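Adenylate kinase (Desulfovibrio gigas, PDB 2XB4) probably catalyses the reversible transfer of the terminal phosphate of ATP to AMP, giving two ADP, and carries a bound zinc ion held by cysteines and a histidine. Local coordinates at residues M67-L72 against Q100-K105; A187-K192 against F200-L205. All blocks are in the same frame, centred on the assembly; numbering follows the deposited sequence.

Contact 1. Residues M67-L72 against Q100-K105; sequences MVLETL and QEKGMK
The amide N of Leu72 donates a 2.9 Å bond to Val68 O, one of the helical bonds in the turn that carries Leu72 to Met104. Across the contact itself there is no polar bond; everything is hydrocarbon and sulfur. Met104 enters as a nearly straight chain as far as SD, which rests 4.0 Å from Leu72 CB and 4.1 Å from Leu72 CD1. There the thioether bends (chi3 -70°), so that CE swings back along Leu69 and lies 3.8 Å from Leu69 CD1. Leu69 CD1 thus touches both CE and SD of Met104, the sulfur at 4.0 Å. The two side chains run past each other in opposite directions.

Leu69 CD1 has a third neighbour: Lys102 CG, 3.8 Å away. The lysine chain bends about its CB-CG bond (chi2 -62°), and CG is its nearest atom to the leucine; the ammonium end makes a long, weak ion pair with Glu73.

In the adenylate kinase core, this is where helix 61-75 packs on the end of helix 89-101 and the loop that leads into strand 108-113. Gly103 follows helix 89-101 in a Schellman motif. Its positive phi (69°) turns the chain, Gly103 N bonds back to Gln100 O at 3.0 Å, and Met104 next to it is aimed at helix 61-75. Leu69 also packs on Leu95 and Ala98, while Leu72 and Met104 share Leu99 and the side chain of Trp80, at the start of strand 80-83. Val68 and Thr71, on another face of helix 61-75, meet Ile34 of helix 31-40 in the predicted NMP-binding region. The nearest CA atoms across the contact, those of Leu69 and Lys102, are 8.5 Å apart.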
loop_
_atom_site.group_PDB
_atom_site.type_symbol
_atom_site.label_atom_id
_atom_site.label_comp_id
_atom_site.label_asym_id
_atom_site.label_seq_id
_atom_site.Cartn_x
_atom_site.Cartn_y
_atom_site.Cartn_z
ATOM N N MET A 67 -12.821 -23.545 24.118
ATOM C CA MET A 67 -12.036 -23.625 22.883
ATOM C C MET A 67 -10.560 -23.564 23.100
ATOM O O MET A 67 -9.825 -24.379 22.482
ATOM C CB MET A 67 -12.414 -22.500 21.911
ATOM C CG MET A 67 -13.740 -22.734 21.336
ATOM S SD MET A 67 -14.249 -21.529 20.009
ATOM C CE MET A 67 -15.057 -22.570 18.922
ATOM N N VAL A 68 -10.114 -22.557 23.862
ATOM C CA VAL A 68 -8.713 -22.419 24.142
ATOM C C VAL A 68 -8.194 -23.719 24.789
ATOM O O VAL A 68 -7.166 -24.292 24.363
ATOM C CB VAL A 68 -8.420 -21.162 25.054
ATOM C CG1 VAL A 68 -6.947 -21.224 25.522
ATOM C CG2 VAL A 68 -8.790 -19.860 24.281
ATOM N N LEU A 69 -8.902 -24.212 25.809
ATOM C CA LEU A 69 -8.388 -25.424 26.502
ATOM C C LEU A 69 -8.330 -26.635 25.564
ATOM O O LEU A 69 -7.375 -27.450 25.685
ATOM C CB LEU A 69 -9.279 -25.805 27.674
ATOM C CG LEU A 69 -8.872 -25.244 29.034
ATOM C CD1 LEU A 69 -7.732 -26.145 29.549
ATOM C CD2 LEU A 69 -8.549 -23.734 28.983
ATOM N N GLU A 70 -9.317 -26.782 24.653
ATOM C CA GLU A 70 -9.299 -27.892 23.713
ATOM C C GLU A 70 -8.084 -27.826 22.797
ATOM O O GLU A 70 -7.512 -28.859 22.432
ATOM C CB GLU A 70 -10.560 -27.935 22.818
ATOM C CG GLU A 70 -11.742 -28.448 23.613
ATOM C CD GLU A 70 -12.933 -28.968 22.777
ATOM O OE1 GLU A 70 -13.034 -28.765 21.511
ATOM O OE2 GLU A 70 -13.838 -29.549 23.465
ATOM N N THR A 71 -7.729 -26.618 22.351
ATOM C CA THR A 71 -6.532 -26.426 21.509
ATOM C C THR A 71 -5.241 -26.712 22.252
ATOM O O THR A 71 -4.319 -27.363 21.737
ATOM C CB THR A 71 -6.552 -24.956 20.907
ATOM O OG1 THR A 71 -7.720 -24.924 20.058
ATOM C CG2 THR A 71 -5.323 -24.700 19.976
ATOM N N LEU A 72 -5.174 -26.243 23.486
ATOM C CA LEU A 72 -3.997 -26.513 24.345
ATOM C C LEU A 72 -3.774 -28.008 24.571
ATOM O O LEU A 72 -2.632 -28.489 24.556
ATOM C CB LEU A 72 -4.155 -25.781 25.655
ATOM C CG LEU A 72 -4.124 -24.259 25.644
ATOM C CD1 LEU A 72 -4.385 -23.751 27.117
ATOM C CD2 LEU A 72 -2.819 -23.615 24.993
ATOM N N GLN A 100 -6.797 -24.981 35.918
ATOM C CA GLN A 100 -6.787 -25.781 37.157
ATOM C C GLN A 100 -7.721 -27.012 37.070
ATOM O O GLN A 100 -7.347 -28.120 37.504
ATOM C CB GLN A 100 -7.214 -24.918 38.317
ATOM C CG GLN A 100 -6.212 -23.859 38.733
ATOM C CD GLN A 100 -6.134 -23.801 40.248
ATOM O OE1 GLN A 100 -7.097 -23.394 40.903
ATOM N NE2 GLN A 100 -4.992 -24.253 40.826
ATOM N N GLU A 101 -8.921 -26.828 36.528
ATOM C CA GLU A 101 -9.906 -27.932 36.427
ATOM C C GLU A 101 -9.330 -29.074 35.542
ATOM O O GLU A 101 -9.699 -30.225 35.692
ATOM C CB GLU A 101 -11.319 -27.442 35.902
ATOM N N LYS A 102 -8.427 -28.759 34.630
ATOM C CA LYS A 102 -7.868 -29.800 33.730
ATOM C C LYS A 102 -6.465 -30.209 34.143
ATOM O O LYS A 102 -5.783 -30.984 33.411
ATOM C CB LYS A 102 -7.784 -29.277 32.278
ATOM C CG LYS A 102 -9.077 -29.003 31.626
ATOM C CD LYS A 102 -9.981 -30.177 31.466
ATOM C CE LYS A 102 -11.004 -29.788 30.382
ATOM N NZ LYS A 102 -11.630 -31.073 29.927
ATOM N N GLY A 103 -5.978 -29.648 35.253
ATOM C CA GLY A 103 -4.672 -30.034 35.796
ATOM C C GLY A 103 -3.539 -29.581 34.922
ATOM O O GLY A 103 -2.489 -30.188 34.910
ATOM N N MET A 104 -3.740 -28.512 34.185
ATOM C CA MET A 104 -2.714 -28.024 33.281
ATOM C C MET A 104 -1.973 -26.857 33.976
ATOM O O MET A 104 -2.586 -25.844 34.348
ATOM C CB MET A 104 -3.462 -27.572 32.012
ATOM C CG MET A 104 -2.665 -27.571 30.728
ATOM S SD MET A 104 -3.828 -27.117 29.395
ATOM C CE MET A 104 -4.889 -28.577 29.275
ATOM N N LYS A 105 -0.673 -26.998 34.154
ATOM C CA LYS A 105 0.120 -26.062 34.966
ATOM C C LYS A 105 0.797 -25.009 34.135
ATOM O O LYS A 105 1.369 -25.294 33.083
ATOM C CB LYS A 105 1.195 -26.789 35.812
ATOM C CG LYS A 105 0.619 -27.528 37.029
ATOM C CD LYS A 105 -0.150 -26.565 38.013
ATOM C CE LYS A 105 0.114 -26.785 39.494
ATOM N NZ LYS A 105 -0.787 -27.888 39.995
#

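Contact 2. Residues A187-K192 against F200-L205; sequences AAYYYK and FVYIEL
Lys192 NZ and Glu204 OE2 form a salt bridge with a 2.8 Å hydrogen bond, the lysine donating. The ammonium approaches from above the carboxylate plane, 36° out of it, and the two chains cross at about a right angle. The bridge ties the last turn of helix 184-192 to strand 201-206, the outermost strand within this chain of the parallel sheet in the P-loop core. The helix belongs to the long crossover joining strand 108-113 to this neighbouring parallel strand. The axes of the short segments 187-192 and 201-205 come within 9.5 Å, and their directions are inclined at 133°, well short of antiparallel.

Tyr202 is the second polar anchor. Its hydroxyl is hydrogen-bonded to Glu111 of strand 108-113, which fixes the far end of the ring beneath the helix. On one face of that ring lies the lysine: Lys192 CB sits 3.6 Å from the centroid and only 9° off the normal, a CH-pi contact. The rest of the extended chain crosses the ring, with Lys192 CG 3.6 Å from Tyr202 CD2, before reaching Glu204. One side chain thus serves as both lid on the tyrosine and partner in the bridge. Farther up the helix, Ala188 CB approaches Tyr202 OH to 3.4 Å, and Ala188 O, which also accepts the helical bond from Lys192 N, lies close to Tyr202 CE1.

Just before the strand, Phe200 reaches Tyr191. Around this pair, Ile106 touches both side chains and Pro86 packs on Tyr191, whose hydroxyl makes a weak bond to Ala92 O. Phe200 CZ lies at the edge of the Tyr191 ring, 4.1 Å from Tyr191 CD1, and stands 3.4 Å from Tyr191 O.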
loop_
_atom_site.group_PDB
_atom_site.type_symbol
_atom_site.label_atom_id
_atom_site.label_comp_id
_atom_site.label_asym_id
_atom_site.label_seq_id
_atom_site.Cartn_x
_atom_site.Cartn_y
_atom_site.Cartn_z
ATOM N N ALA A 187 -4.752 -8.029 33.382
ATOM C CA ALA A 187 -4.695 -9.487 33.262
ATOM C C ALA A 187 -3.295 -10.041 33.586
ATOM O O ALA A 187 -3.156 -11.055 34.359
ATOM C CB ALA A 187 -5.174 -9.986 31.865
ATOM N N ALA A 188 -2.274 -9.434 32.972
ATOM C CA ALA A 188 -0.862 -9.827 33.241
ATOM C C ALA A 188 -0.548 -9.738 34.751
ATOM O O ALA A 188 0.037 -10.658 35.335
ATOM C CB ALA A 188 0.098 -8.898 32.472
ATOM N N TYR A 189 -0.971 -8.633 35.396
ATOM C CA TYR A 189 -0.739 -8.445 36.823
ATOM C C TYR A 189 -1.502 -9.428 37.734
ATOM O O TYR A 189 -1.043 -9.728 38.809
ATOM C CB TYR A 189 -1.022 -6.982 37.284
ATOM C CG TYR A 189 -0.250 -5.916 36.565
ATOM C CD1 TYR A 189 0.950 -6.209 35.862
ATOM C CD2 TYR A 189 -0.667 -4.575 36.643
ATOM C CE1 TYR A 189 1.642 -5.180 35.169
ATOM C CE2 TYR A 189 0.049 -3.548 36.024
ATOM C CZ TYR A 189 1.184 -3.828 35.310
ATOM O OH TYR A 189 1.837 -2.776 34.646
ATOM N N TYR A 190 -2.671 -9.872 37.312
ATOM C CA TYR A 190 -3.383 -10.914 38.000
ATOM C C TYR A 190 -2.494 -12.177 38.055
ATOM O O TYR A 190 -2.385 -12.830 39.134
ATOM C CB TYR A 190 -4.691 -11.136 37.274
ATOM C CG TYR A 190 -5.370 -12.418 37.588
ATOM C CD1 TYR A 190 -6.132 -12.577 38.799
ATOM C CD2 TYR A 190 -5.366 -13.473 36.671
ATOM C CE1 TYR A 190 -6.788 -13.759 39.034
ATOM C CE2 TYR A 190 -6.057 -14.717 36.970
ATOM C CZ TYR A 190 -6.734 -14.809 38.115
ATOM O OH TYR A 190 -7.423 -15.944 38.435
ATOM N N TYR A 191 -1.790 -12.472 36.967
ATOM C CA TYR A 191 -0.857 -13.622 37.012
ATOM C C TYR A 191 0.385 -13.285 37.872
ATOM O O TYR A 191 0.766 -14.112 38.687
ATOM C CB TYR A 191 -0.452 -14.160 35.626
ATOM C CG TYR A 191 -1.676 -14.787 34.921
ATOM C CD1 TYR A 191 -2.118 -16.071 35.256
ATOM C CD2 TYR A 191 -2.358 -14.106 33.897
ATOM C CE1 TYR A 191 -3.309 -16.607 34.673
ATOM C CE2 TYR A 191 -3.485 -14.640 33.304
ATOM C CZ TYR A 191 -3.977 -15.841 33.726
ATOM O OH TYR A 191 -5.041 -16.336 33.066
ATOM N N LYS A 192 1.017 -12.131 37.664
ATOM C CA LYS A 192 2.147 -11.749 38.476
ATOM C C LYS A 192 1.878 -11.968 39.975
ATOM O O LYS A 192 2.747 -12.451 40.733
ATOM C CB LYS A 192 2.514 -10.297 38.218
ATOM C CG LYS A 192 3.826 -9.783 38.793
ATOM C CD LYS A 192 4.064 -8.251 38.368
ATOM C CE LYS A 192 5.250 -7.790 39.235
ATOM N NZ LYS A 192 5.871 -6.450 38.915
ATOM N N PHE A 200 4.670 -20.624 39.695
ATOM C CA PHE A 200 5.252 -20.287 38.361
ATOM C C PHE A 200 6.134 -19.050 38.407
ATOM O O PHE A 200 6.108 -18.334 39.399
ATOM C CB PHE A 200 4.206 -20.232 37.217
ATOM C CG PHE A 200 3.081 -19.183 37.401
ATOM C CD1 PHE A 200 3.286 -17.864 37.055
ATOM C CD2 PHE A 200 1.842 -19.571 37.925
ATOM C CE1 PHE A 200 2.235 -16.902 37.160
ATOM C CE2 PHE A 200 0.730 -18.648 37.994
ATOM C CZ PHE A 200 0.953 -17.286 37.623
ATOM N N VAL A 201 6.960 -18.837 37.388
ATOM C CA VAL A 201 7.859 -17.728 37.425
ATOM C C VAL A 201 7.370 -16.614 36.463
ATOM O O VAL A 201 7.015 -16.888 35.348
ATOM C CB VAL A 201 9.312 -18.192 37.107
ATOM C CG1 VAL A 201 10.238 -17.001 36.875
ATOM C CG2 VAL A 201 9.933 -19.204 38.239
ATOM N N TYR A 202 7.334 -15.367 36.942
ATOM C CA TYR A 202 6.862 -14.243 36.135
ATOM C C TYR A 202 8.103 -13.466 35.668
ATOM O O TYR A 202 8.918 -12.983 36.502
ATOM C CB TYR A 202 5.983 -13.334 36.977
ATOM C CG TYR A 202 5.252 -12.229 36.145
ATOM C CD1 TYR A 202 4.005 -12.482 35.580
ATOM C CD2 TYR A 202 5.820 -10.953 35.973
ATOM C CE1 TYR A 202 3.297 -11.494 34.889
ATOM C CE2 TYR A 202 5.128 -9.922 35.214
ATOM C CZ TYR A 202 3.862 -10.227 34.718
ATOM O OH TYR A 202 3.079 -9.325 34.044
ATOM N N ILE A 203 8.293 -13.421 34.355
ATOM C CA ILE A 203 9.514 -12.818 33.786
ATOM C C ILE A 203 9.129 -11.450 33.177
ATOM O O ILE A 203 8.180 -11.394 32.406
ATOM C CB ILE A 203 10.102 -13.719 32.703
ATOM C CG1 ILE A 203 10.605 -15.034 33.345
ATOM C CG2 ILE A 203 11.392 -13.012 31.992
ATOM C CD1 ILE A 203 11.157 -16.053 32.263
ATOM N N GLU A 204 9.846 -10.377 33.544
ATOM C CA GLU A 204 9.591 -9.040 32.987
ATOM C C GLU A 204 10.766 -8.737 32.089
ATOM O O GLU A 204 11.937 -8.814 32.546
ATOM C CB GLU A 204 9.574 -8.028 34.130
ATOM C CG GLU A 204 8.322 -8.101 35.031
ATOM C CD GLU A 204 8.370 -7.001 36.101
ATOM O OE1 GLU A 204 9.463 -6.554 36.467
ATOM O OE2 GLU A 204 7.338 -6.543 36.564
ATOM N N LEU A 205 10.497 -8.488 30.819
ATOM C CA LEU A 205 11.511 -8.161 29.840
ATOM C C LEU A 205 11.449 -6.662 29.535
ATOM O O LEU A 205 10.374 -6.126 29.215
ATOM C CB LEU A 205 11.213 -8.965 28.566
ATOM C CG LEU A 205 11.410 -10.468 28.685
ATOM C CD1 LEU A 205 11.118 -11.141 27.248
ATOM C CD2 LEU A 205 12.882 -10.806 29.212
#

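In the fold
Contacts 1 and 2 follow one another along the chain and do not touch: their centres are 19 Å apart and their nearest atoms about 7 Å. Helix 89-101 joins them, since Leu69 of contact 1 packs on Leu95 and Ala98 while Ala187 and Tyr190 of contact 2 pack on Ala92. Both lie near residues predicted to bind AMP. The side chain of Leu69 lies about 7 Å from that of Phe85, and that of Tyr191 about 4 Å from that of Pro86. The tartrate pocket, formed by residues from Pro8 to Lys13 and Arg126, includes no residue of either contact; the side chain of Ala188 is about 13 Å from a bound tartrate.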